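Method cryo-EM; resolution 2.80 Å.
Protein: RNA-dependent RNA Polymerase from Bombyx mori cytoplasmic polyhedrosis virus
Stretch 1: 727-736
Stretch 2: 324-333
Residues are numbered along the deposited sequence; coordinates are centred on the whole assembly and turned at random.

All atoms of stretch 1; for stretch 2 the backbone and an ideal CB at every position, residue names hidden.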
# COMPACT_ATOMS: atom_id res chain seq x y z
N VAL A 727 -15.76 6.45 -19.81
CA VAL A 727 -17.15 6.50 -20.25
C VAL A 727 -17.29 7.67 -21.21
O VAL A 727 -16.89 8.79 -20.89
CB VAL A 727 -18.12 6.63 -19.06
CG1 VAL A 727 -19.54 6.81 -19.56
CG2 VAL A 727 -18.03 5.42 -18.16
N VAL A 728 -17.83 7.40 -22.40
CA VAL A 728 -18.05 8.41 -23.43
C VAL A 728 -19.50 8.27 -23.88
O VAL A 728 -19.82 7.35 -24.63
CB VAL A 728 -17.10 8.25 -24.62
CG1 VAL A 728 -17.36 9.31 -25.64
CG2 VAL A 728 -15.65 8.31 -24.19
N ASN A 729 -20.36 9.19 -23.43
CA ASN A 729 -21.76 9.32 -23.86
C ASN A 729 -22.59 8.07 -23.58
O ASN A 729 -23.24 7.52 -24.47
CB ASN A 729 -21.86 9.72 -25.34
CG ASN A 729 -21.55 11.16 -25.56
OD1 ASN A 729 -21.99 12.02 -24.81
ND2 ASN A 729 -20.80 11.45 -26.61
N GLY A 730 -22.58 7.64 -22.33
CA GLY A 730 -23.35 6.47 -21.95
C GLY A 730 -22.77 5.16 -22.42
O GLY A 730 -23.49 4.16 -22.49
N THR A 731 -21.48 5.13 -22.71
CA THR A 731 -20.82 4.00 -23.35
C THR A 731 -19.46 3.76 -22.72
O THR A 731 -18.67 4.70 -22.59
CB THR A 731 -20.69 4.26 -24.86
OG1 THR A 731 -21.96 4.13 -25.50
CG2 THR A 731 -19.66 3.37 -25.50
N PHE A 732 -19.20 2.52 -22.33
CA PHE A 732 -17.95 2.13 -21.68
C PHE A 732 -16.92 1.73 -22.72
O PHE A 732 -17.10 0.73 -23.43
CB PHE A 732 -18.23 0.98 -20.71
CG PHE A 732 -17.00 0.38 -20.11
CD1 PHE A 732 -16.21 1.11 -19.25
CD2 PHE A 732 -16.67 -0.94 -20.36
CE1 PHE A 732 -15.09 0.56 -18.68
CE2 PHE A 732 -15.55 -1.50 -19.79
CZ PHE A 732 -14.76 -0.75 -18.95
N TRP A 733 -15.83 2.50 -22.82
CA TRP A 733 -14.69 2.13 -23.66
C TRP A 733 -13.68 1.43 -22.76
O TRP A 733 -12.96 2.07 -21.99
CB TRP A 733 -14.04 3.34 -24.34
CG TRP A 733 -14.89 4.10 -25.34
CD1 TRP A 733 -16.19 3.88 -25.65
CD2 TRP A 733 -14.44 5.16 -26.20
NE1 TRP A 733 -16.60 4.77 -26.62
CE2 TRP A 733 -15.54 5.55 -26.98
CE3 TRP A 733 -13.22 5.82 -26.37
CZ2 TRP A 733 -15.46 6.58 -27.91
CZ3 TRP A 733 -13.14 6.83 -27.31
CH2 TRP A 733 -14.25 7.20 -28.06
N GLY A 734 -13.63 0.11 -22.84
CA GLY A 734 -12.70 -0.64 -22.02
C GLY A 734 -11.28 -0.59 -22.54
O GLY A 734 -11.02 -0.32 -23.71
N PHE A 735 -10.34 -0.86 -21.64
CA PHE A 735 -8.91 -0.76 -21.92
C PHE A 735 -8.35 -2.18 -21.93
O PHE A 735 -7.94 -2.71 -20.89
CB PHE A 735 -8.19 0.12 -20.88
CG PHE A 735 -8.59 1.58 -20.89
CD1 PHE A 735 -9.27 2.14 -21.96
CD2 PHE A 735 -8.27 2.39 -19.81
CE1 PHE A 735 -9.63 3.48 -21.94
CE2 PHE A 735 -8.62 3.72 -19.79
CZ PHE A 735 -9.30 4.27 -20.86
N ALA A 736 -8.32 -2.80 -23.11
CA ALA A 736 -7.88 -4.19 -23.22
C ALA A 736 -6.37 -4.34 -23.15
O ALA A 736 -5.89 -5.45 -22.90
CB ALA A 736 -8.37 -4.80 -24.52
N UNK A 324 -19.03 8.06 -37.08
CA UNK A 324 -19.86 7.75 -35.93
C UNK A 324 -19.01 7.83 -34.67
O UNK A 324 -17.80 8.08 -34.72
CB UNK A 324 -20.50 6.37 -36.07
N UNK A 325 -19.65 7.63 -33.52
CA UNK A 325 -18.90 7.50 -32.28
C UNK A 325 -18.16 6.18 -32.22
O UNK A 325 -17.08 6.09 -31.62
CB UNK A 325 -19.83 7.63 -31.07
N UNK A 326 -18.71 5.14 -32.86
CA UNK A 326 -18.06 3.84 -32.86
C UNK A 326 -16.79 3.85 -33.69
O UNK A 326 -15.87 3.08 -33.42
CB UNK A 326 -19.02 2.77 -33.38
N UNK A 327 -16.71 4.74 -34.68
CA UNK A 327 -15.49 4.89 -35.46
C UNK A 327 -14.35 5.41 -34.59
O UNK A 327 -13.23 4.89 -34.63
CB UNK A 327 -15.73 5.83 -36.64
N UNK A 328 -14.64 6.43 -33.78
CA UNK A 328 -13.65 6.99 -32.88
C UNK A 328 -13.28 5.98 -31.81
O UNK A 328 -12.11 5.88 -31.43
CB UNK A 328 -14.17 8.28 -32.24
N UNK A 329 -14.24 5.17 -31.36
CA UNK A 329 -13.96 4.13 -30.38
C UNK A 329 -13.02 3.06 -30.94
O UNK A 329 -12.09 2.62 -30.26
CB UNK A 329 -15.27 3.49 -29.91
N UNK A 330 -13.24 2.66 -32.20
CA UNK A 330 -12.41 1.63 -32.81
C UNK A 330 -11.00 2.12 -33.07
O UNK A 330 -10.02 1.41 -32.77
CB UNK A 330 -13.04 1.15 -34.12
N UNK A 331 -10.86 3.34 -33.61
CA UNK A 331 -9.51 3.87 -33.81
C UNK A 331 -8.81 4.16 -32.49
O UNK A 331 -7.58 4.05 -32.41
CB UNK A 331 -9.56 5.14 -34.66
N UNK A 332 -9.56 4.50 -31.44
CA UNK A 332 -8.95 4.74 -30.14
C UNK A 332 -8.42 3.45 -29.54
O UNK A 332 -7.33 3.43 -28.97
CB UNK A 332 -9.96 5.39 -29.19
N UNK A 333 -9.18 2.36 -29.65
CA UNK A 333 -8.68 1.06 -29.18
C UNK A 333 -7.48 0.61 -29.99
O UNK A 333 -6.55 0.00 -29.43
CB UNK A 333 -9.78 0.00 -29.25

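Position 324 lies just before the helix that begins at 325, and its ideal CB has nothing of stretch 1 within 5.5 Å. A small polar residue able to cap the helix would suit: serine, threonine, aspartate or asparagine. It is T324. T324 OG1 accepts from the backbone N of position 327 at 3.2 Å, a capping bond.

At position 325 the CB points toward stretch 1 and lies 5.5 Å from W733 CZ2. Beyond it, the carbonyl of V728 offers an acceptor too distant for a short side chain. A long, extended residue with a donor at its end fits best: glutamine, lysine or arginine could all be considered. The residue is Q325. With chi1 and chi2 both t, it reaches out, and Q325 NE2 donates to V728 O at 2.8 Å. The N-H...O angle of 126° makes this bond weak. Q325 CG lies 4.3 Å from W733 CZ2.

Position 326 points away from stretch 1, and many polar residues would do. It is N326. Position 327 is out of reach, so stretch 1 sets little preference. D327 occupies it, and its OD2 accepts from T324 N at 3.1 Å.

Position 328 points sideways, with its ideal CB 4.3 Å from W733 CH2. A modest apolar side chain would suit, such as valine, isoleucine or leucine. V328, chi1 t, places CG1 3.9 Å from W733 CH2.

At position 329 the indole comes closest to the helix backbone. The ideal CB is already 3.6 Å from W733 CE2, so a small residue, alanine, glycine or serine, is the natural expectation. It is A329. Its CB lies over one face of the indole, and A329 CA sits 3.9 Å from the centroid of the W733 six-membered ring, 14° off the normal, a CH-pi contact.

Positions 330 and 331 are out of reach, and stretch 1 does not choose between side chains there. They are N330 and Y331.

Position 332 points toward stretch 1, its ideal CB 4.0 Å from W733 CZ3, with the F735 ring further on. A side chain that also reaches the F735 ring must be long, such as phenylalanine, tyrosine or methionine; leucine would meet W733 alone. It is Y332, chi1 t. Y332 CD2 meets W733 CE3 at 3.7 Å, and the two six-membered rings are oblique, their planes at 42°. Y332 CE2 lies 4.1 Å from F735 CE1, which approaches the tyrosine edge.

Position 333 points sideways into space that stretch 1 leaves open. Several residues would fit; A333 makes no contact.

Stretch 2 324-333: TQNDVANYYA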
# COMPACT_ATOMS: atom_id res chain seq x y z
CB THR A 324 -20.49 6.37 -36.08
OG1 THR A 324 -19.47 5.37 -36.15
CG2 THR A 324 -21.32 6.31 -37.34
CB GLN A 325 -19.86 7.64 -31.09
CG GLN A 325 -19.19 7.67 -29.73
CD GLN A 325 -20.20 7.70 -28.62
OE1 GLN A 325 -21.40 7.68 -28.86
NE2 GLN A 325 -19.73 7.70 -27.39
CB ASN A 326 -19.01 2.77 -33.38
CG ASN A 326 -20.24 2.62 -32.52
OD1 ASN A 326 -20.20 2.89 -31.33
ND2 ASN A 326 -21.33 2.15 -33.11
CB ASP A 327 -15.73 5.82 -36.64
CG ASP A 327 -16.64 5.23 -37.67
OD1 ASP A 327 -16.77 3.99 -37.69
OD2 ASP A 327 -17.21 5.98 -38.48
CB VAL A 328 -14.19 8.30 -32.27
CG1 VAL A 328 -13.15 8.97 -31.39
CG2 VAL A 328 -14.64 9.22 -33.37
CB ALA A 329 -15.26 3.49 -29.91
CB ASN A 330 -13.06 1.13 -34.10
CG ASN A 330 -14.36 0.42 -33.86
OD1 ASN A 330 -14.51 -0.33 -32.90
ND2 ASN A 330 -15.33 0.64 -34.74
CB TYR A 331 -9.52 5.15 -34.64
CG TYR A 331 -9.90 4.99 -36.08
CD1 TYR A 331 -9.15 4.20 -36.93
CD2 TYR A 331 -10.92 5.75 -36.64
CE1 TYR A 331 -9.46 4.09 -38.26
CE2 TYR A 331 -11.23 5.66 -37.98
CZ TYR A 331 -10.50 4.82 -38.78
OH TYR A 331 -10.80 4.71 -40.12
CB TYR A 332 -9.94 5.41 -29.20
CG TYR A 332 -9.33 5.76 -27.86
CD1 TYR A 332 -8.45 6.82 -27.75
CD2 TYR A 332 -9.62 5.02 -26.72
CE1 TYR A 332 -7.89 7.15 -26.54
CE2 TYR A 332 -9.06 5.34 -25.51
CZ TYR A 332 -8.20 6.41 -25.42
OH TYR A 332 -7.64 6.72 -24.21
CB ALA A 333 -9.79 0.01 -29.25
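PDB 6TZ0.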